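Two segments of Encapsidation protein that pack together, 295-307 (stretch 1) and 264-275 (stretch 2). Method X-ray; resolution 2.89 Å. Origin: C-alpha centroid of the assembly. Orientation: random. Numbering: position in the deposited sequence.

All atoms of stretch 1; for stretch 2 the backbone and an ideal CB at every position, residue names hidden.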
# COMPACT_ATOMS: atom_id res chain seq x y z
N TYR A 295 1.39 40.32 19.43
CA TYR A 295 0.28 39.47 19.83
C TYR A 295 0.37 39.12 21.31
O TYR A 295 1.44 38.72 21.79
CB TYR A 295 0.26 38.21 18.98
CG TYR A 295 0.14 38.50 17.50
CD1 TYR A 295 -1.11 38.65 16.91
CD2 TYR A 295 1.26 38.63 16.70
CE1 TYR A 295 -1.23 38.91 15.56
CE2 TYR A 295 1.15 38.90 15.35
CZ TYR A 295 -0.10 39.04 14.79
OH TYR A 295 -0.22 39.31 13.44
N TYR A 296 -0.75 39.24 22.02
CA TYR A 296 -0.86 38.82 23.41
C TYR A 296 -2.08 37.93 23.56
O TYR A 296 -3.17 38.29 23.12
CB TYR A 296 -0.97 40.01 24.37
CG TYR A 296 0.23 40.91 24.41
CD1 TYR A 296 0.51 41.78 23.37
CD2 TYR A 296 1.08 40.91 25.51
CE1 TYR A 296 1.61 42.61 23.41
CE2 TYR A 296 2.18 41.75 25.56
CZ TYR A 296 2.43 42.60 24.51
OH TYR A 296 3.53 43.43 24.55
N TYR A 297 -1.89 36.78 24.20
CA TYR A 297 -2.97 35.82 24.45
C TYR A 297 -3.34 35.91 25.92
O TYR A 297 -2.48 35.69 26.79
CB TYR A 297 -2.53 34.41 24.07
CG TYR A 297 -2.54 34.14 22.59
CD1 TYR A 297 -2.06 35.08 21.68
CD2 TYR A 297 -3.03 32.94 22.09
CE1 TYR A 297 -2.08 34.83 20.33
CE2 TYR A 297 -3.05 32.68 20.73
CZ TYR A 297 -2.57 33.63 19.85
OH TYR A 297 -2.58 33.39 18.50
N GLN A 298 -4.60 36.23 26.20
CA GLN A 298 -5.04 36.50 27.56
C GLN A 298 -6.30 35.70 27.88
O GLN A 298 -7.01 35.23 26.99
CB GLN A 298 -5.33 38.00 27.77
CG GLN A 298 -4.37 38.94 27.06
CD GLN A 298 -4.98 40.31 26.82
OE1 GLN A 298 -6.19 40.44 26.64
NE2 GLN A 298 -4.14 41.34 26.82
N VAL A 299 -6.56 35.58 29.18
CA VAL A 299 -7.74 34.90 29.70
C VAL A 299 -8.45 35.84 30.65
O VAL A 299 -7.82 36.45 31.52
CB VAL A 299 -7.36 33.59 30.43
CG1 VAL A 299 -8.61 32.83 30.85
CG2 VAL A 299 -6.47 32.74 29.55
N TYR A 300 -9.77 35.98 30.48
CA TYR A 300 -10.59 36.83 31.33
C TYR A 300 -11.65 35.98 32.02
O TYR A 300 -12.40 35.26 31.35
CB TYR A 300 -11.25 37.95 30.52
CG TYR A 300 -10.26 38.91 29.91
CD1 TYR A 300 -9.73 38.69 28.64
CD2 TYR A 300 -9.84 40.05 30.60
CE1 TYR A 300 -8.82 39.57 28.08
CE2 TYR A 300 -8.94 40.93 30.05
CZ TYR A 300 -8.43 40.69 28.79
OH TYR A 300 -7.52 41.57 28.24
N LYS A 301 -11.70 36.06 33.35
CA LYS A 301 -12.67 35.27 34.11
C LYS A 301 -14.09 35.76 33.87
O LYS A 301 -15.03 34.96 33.83
CB LYS A 301 -12.32 35.31 35.60
CG LYS A 301 -11.20 34.36 35.99
CD LYS A 301 -10.91 34.40 37.48
CE LYS A 301 -10.05 33.22 37.91
NZ LYS A 301 -10.01 33.06 39.40
N THR A 302 -14.28 37.08 33.74
CA THR A 302 -15.61 37.65 33.56
C THR A 302 -15.58 38.70 32.46
O THR A 302 -14.54 39.27 32.15
CB THR A 302 -16.14 38.27 34.86
OG1 THR A 302 -17.49 38.72 34.66
CG2 THR A 302 -15.27 39.44 35.29
N LEU A 303 -16.76 38.95 31.88
CA LEU A 303 -16.92 39.95 30.83
C LEU A 303 -17.18 41.32 31.46
O LEU A 303 -18.26 41.91 31.33
CB LEU A 303 -18.04 39.56 29.89
CG LEU A 303 -17.75 38.62 28.72
CD1 LEU A 303 -19.06 38.25 28.04
CD2 LEU A 303 -16.79 39.25 27.74
N ASP A 304 -16.15 41.84 32.12
CA ASP A 304 -16.22 43.15 32.77
C ASP A 304 -15.34 44.12 31.99
O ASP A 304 -14.14 43.89 31.84
CB ASP A 304 -15.80 43.10 34.24
CG ASP A 304 -16.80 42.37 35.12
OD1 ASP A 304 -17.80 41.85 34.58
OD2 ASP A 304 -16.65 42.42 36.36
N GLY A 305 -15.94 45.21 31.51
CA GLY A 305 -15.24 46.15 30.67
C GLY A 305 -15.08 45.72 29.24
O GLY A 305 -14.32 46.35 28.49
N LEU A 306 -15.78 44.67 28.82
CA LEU A 306 -15.71 44.13 27.47
C LEU A 306 -17.10 44.05 26.86
O LEU A 306 -17.45 43.10 26.16
CB LEU A 306 -15.05 42.75 27.47
CG LEU A 306 -13.83 42.58 28.37
CD1 LEU A 306 -13.56 41.09 28.60
CD2 LEU A 306 -12.60 43.25 27.79
N GLU A 307 -17.91 45.09 27.11
CA GLU A 307 -19.33 45.02 26.77
C GLU A 307 -19.54 44.83 25.27
O GLU A 307 -20.36 44.00 24.84
CB GLU A 307 -20.04 46.29 27.24
CG GLU A 307 -19.99 46.59 28.73
CD GLU A 307 -18.72 47.32 29.15
OE1 GLU A 307 -17.85 47.54 28.29
OE2 GLU A 307 -18.66 47.76 30.32
N UNK A 264 6.33 35.07 27.76
CA UNK A 264 5.26 35.56 28.63
C UNK A 264 5.35 37.07 28.80
O UNK A 264 6.42 37.60 29.12
CB UNK A 264 5.32 34.87 30.00
N UNK A 265 4.23 37.77 28.59
CA UNK A 265 4.15 39.21 28.78
C UNK A 265 2.69 39.59 28.96
O UNK A 265 1.78 38.86 28.55
CB UNK A 265 4.77 39.96 27.60
N UNK A 266 2.46 40.74 29.60
CA UNK A 266 1.11 41.25 29.86
C UNK A 266 0.86 42.55 29.12
O UNK A 266 1.71 43.45 29.12
CB UNK A 266 0.89 41.46 31.36
N UNK A 267 -0.32 42.66 28.51
CA UNK A 267 -0.74 43.85 27.77
C UNK A 267 -2.06 44.35 28.35
O UNK A 267 -3.04 43.60 28.44
CB UNK A 267 -0.88 43.55 26.28
N UNK A 268 -2.09 45.63 28.73
CA UNK A 268 -3.26 46.17 29.40
C UNK A 268 -4.46 46.34 28.49
O UNK A 268 -5.60 46.14 28.93
CB UNK A 268 -2.91 47.52 30.03
N UNK A 269 -4.25 46.73 27.24
CA UNK A 269 -5.37 47.08 26.39
C UNK A 269 -6.33 45.90 26.22
O UNK A 269 -5.94 44.74 26.34
CB UNK A 269 -4.87 47.55 25.03
N UNK A 270 -7.59 46.22 25.93
CA UNK A 270 -8.61 45.20 25.81
C UNK A 270 -8.40 44.37 24.54
O UNK A 270 -7.82 44.85 23.56
CB UNK A 270 -10.00 45.84 25.81
N UNK A 271 -8.84 43.12 24.54
CA UNK A 271 -8.55 42.23 23.41
C UNK A 271 -9.37 42.56 22.18
O UNK A 271 -10.45 43.15 22.23
CB UNK A 271 -8.80 40.77 23.81
N UNK A 272 -8.82 42.16 21.03
CA UNK A 272 -9.48 42.37 19.75
C UNK A 272 -10.73 41.50 19.62
O UNK A 272 -11.76 41.95 19.12
CB UNK A 272 -8.51 42.08 18.60
N UNK A 273 -10.64 40.25 20.07
CA UNK A 273 -11.76 39.32 19.98
C UNK A 273 -11.76 38.42 21.20
O UNK A 273 -10.75 38.28 21.90
CB UNK A 273 -11.69 38.49 18.70
N UNK A 274 -12.92 37.81 21.46
CA UNK A 274 -13.11 36.94 22.61
C UNK A 274 -13.78 35.65 22.15
O UNK A 274 -14.63 35.67 21.25
CB UNK A 274 -13.94 37.63 23.69
N UNK A 275 -13.40 34.54 22.78
CA UNK A 275 -14.06 33.26 22.60
C UNK A 275 -14.37 32.71 23.99
O UNK A 275 -13.49 32.69 24.86
CB UNK A 275 -13.20 32.29 21.79

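Stretch 1 offers a strand whose Tyr296, Gln298 and Tyr300 point toward stretch 2, then a loop that brings Leu303 and Leu306 to the same contact. At 264 the CA-to-CB bond points away and no atom of stretch 1 lies within reach, so this contact sets no rule; the residue is Phe264.

Position 265 points toward stretch 1, its ideal CB 3.8 Å from Tyr296 CE2. Any chain with a few methylenes to lay beside the ring would suit. Lys265 does this: its CG packs 3.5 Å from Tyr296 CE2, at the ring edge, while the end of the chain leads away. Position 266 turns away and is permissive; it holds His266.

At position 267 the ideal CB sits 3.4 Å from CD2 of Tyr296, over the ring, so a flat or slender side chain that leaves the region promptly is favoured, and an aromatic could stack. The residue is Tyr267. Its CB makes a CH-pi contact, 3.4 Å from the centroid of the Tyr296 ring, and with chi1 in t the two rings form an offset stack, planes 25° apart. Its backbone O approaches Gln298 NE2 at 3.0 Å, but the angle is too poor for a hydrogen bond.

At 268 the phi of -71° does not demand glycine, and a CB would have room; Gly268 is nevertheless what is found. Position 269 points away, leaving many polar or charged residues possible, and Lys269 occupies it.

Position 270 points sideways, its ideal CB 4.2 Å from Leu306 CD2. A long chain could cover that methyl and run on past Gly305. Lys270 does so, its CG 4.1 Å from Leu306 CD2.

At 271, phi of -74° permits proline, and the ideal CB points toward stretch 1, 3.9 Å from Gln298 OE1 and 4.4 Å from Tyr300 CE1. A compact apolar residue would fit. Pro271 places CG 3.8 Å from Tyr300 CE1 and CD 3.8 Å from Leu306 CD2, so one small ring bridges strand and loop.

Positions 272 and 273 are out of reach, and the contact is silent on Lys272 and Leu273.

Position 274 points toward an apolar hollow among Tyr300, Leu303 and Leu306, but its ideal CB is still 5.2 Å from Leu303 CD2. Leucine, isoleucine or methionine could span that gap. Leu274 sends CD1 to 3.7 Å from Leu303 CD2 and 4.0 Å from Leu306 CB, while its CD2 lies 4.1 Å from Tyr300 CD1. Position 275, Val275, is out of reach.

Stretch 2 264-275: FKHYGKKPKLLV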
# COMPACT_ATOMS: atom_id res chain seq x y z
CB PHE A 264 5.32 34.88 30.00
CG PHE A 264 5.17 33.38 29.94
CD1 PHE A 264 3.92 32.79 29.85
CD2 PHE A 264 6.29 32.56 30.00
CE1 PHE A 264 3.79 31.41 29.81
CE2 PHE A 264 6.16 31.18 29.96
CZ PHE A 264 4.91 30.61 29.86
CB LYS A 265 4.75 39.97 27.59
CG LYS A 265 4.92 41.48 27.77
CD LYS A 265 6.17 41.84 28.54
CE LYS A 265 7.40 41.84 27.62
NZ LYS A 265 8.66 42.09 28.36
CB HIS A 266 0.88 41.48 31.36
CG HIS A 266 -0.45 42.07 31.67
ND1 HIS A 266 -0.64 43.42 31.88
CD2 HIS A 266 -1.68 41.50 31.78
CE1 HIS A 266 -1.92 43.65 32.12
NE2 HIS A 266 -2.57 42.51 32.06
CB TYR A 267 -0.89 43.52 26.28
CG TYR A 267 -1.18 44.70 25.38
CD1 TYR A 267 -0.44 45.88 25.47
CD2 TYR A 267 -2.18 44.63 24.42
CE1 TYR A 267 -0.71 46.95 24.64
CE2 TYR A 267 -2.44 45.69 23.58
CZ TYR A 267 -1.71 46.85 23.70
OH TYR A 267 -1.98 47.92 22.87
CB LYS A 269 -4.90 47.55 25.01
CG LYS A 269 -4.19 48.90 24.98
CD LYS A 269 -5.09 50.04 25.45
CE LYS A 269 -4.26 51.29 25.72
NZ LYS A 269 -5.08 52.39 26.31
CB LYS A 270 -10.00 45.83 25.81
CG LYS A 270 -10.31 46.53 27.13
CD LYS A 270 -11.62 47.30 27.11
CE LYS A 270 -11.94 47.88 28.48
NZ LYS A 270 -10.98 48.94 28.90
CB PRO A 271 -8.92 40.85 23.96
CG PRO A 271 -10.07 41.15 24.88
CD PRO A 271 -9.62 42.42 25.59
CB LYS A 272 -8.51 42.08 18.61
CG LYS A 272 -8.83 42.75 17.28
CD LYS A 272 -7.81 42.33 16.23
CE LYS A 272 -8.01 43.08 14.92
NZ LYS A 272 -6.73 43.18 14.15
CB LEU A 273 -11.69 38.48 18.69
CG LEU A 273 -10.40 37.73 18.37
CD1 LEU A 273 -10.18 36.53 19.27
CD2 LEU A 273 -10.40 37.30 16.90
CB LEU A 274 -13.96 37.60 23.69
CG LEU A 274 -13.36 38.82 24.40
CD1 LEU A 274 -14.47 39.71 24.95
CD2 LEU A 274 -12.44 38.37 25.52
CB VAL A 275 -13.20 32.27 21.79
CG1 VAL A 275 -11.94 31.90 22.55
CG2 VAL A 275 -14.00 31.02 21.44
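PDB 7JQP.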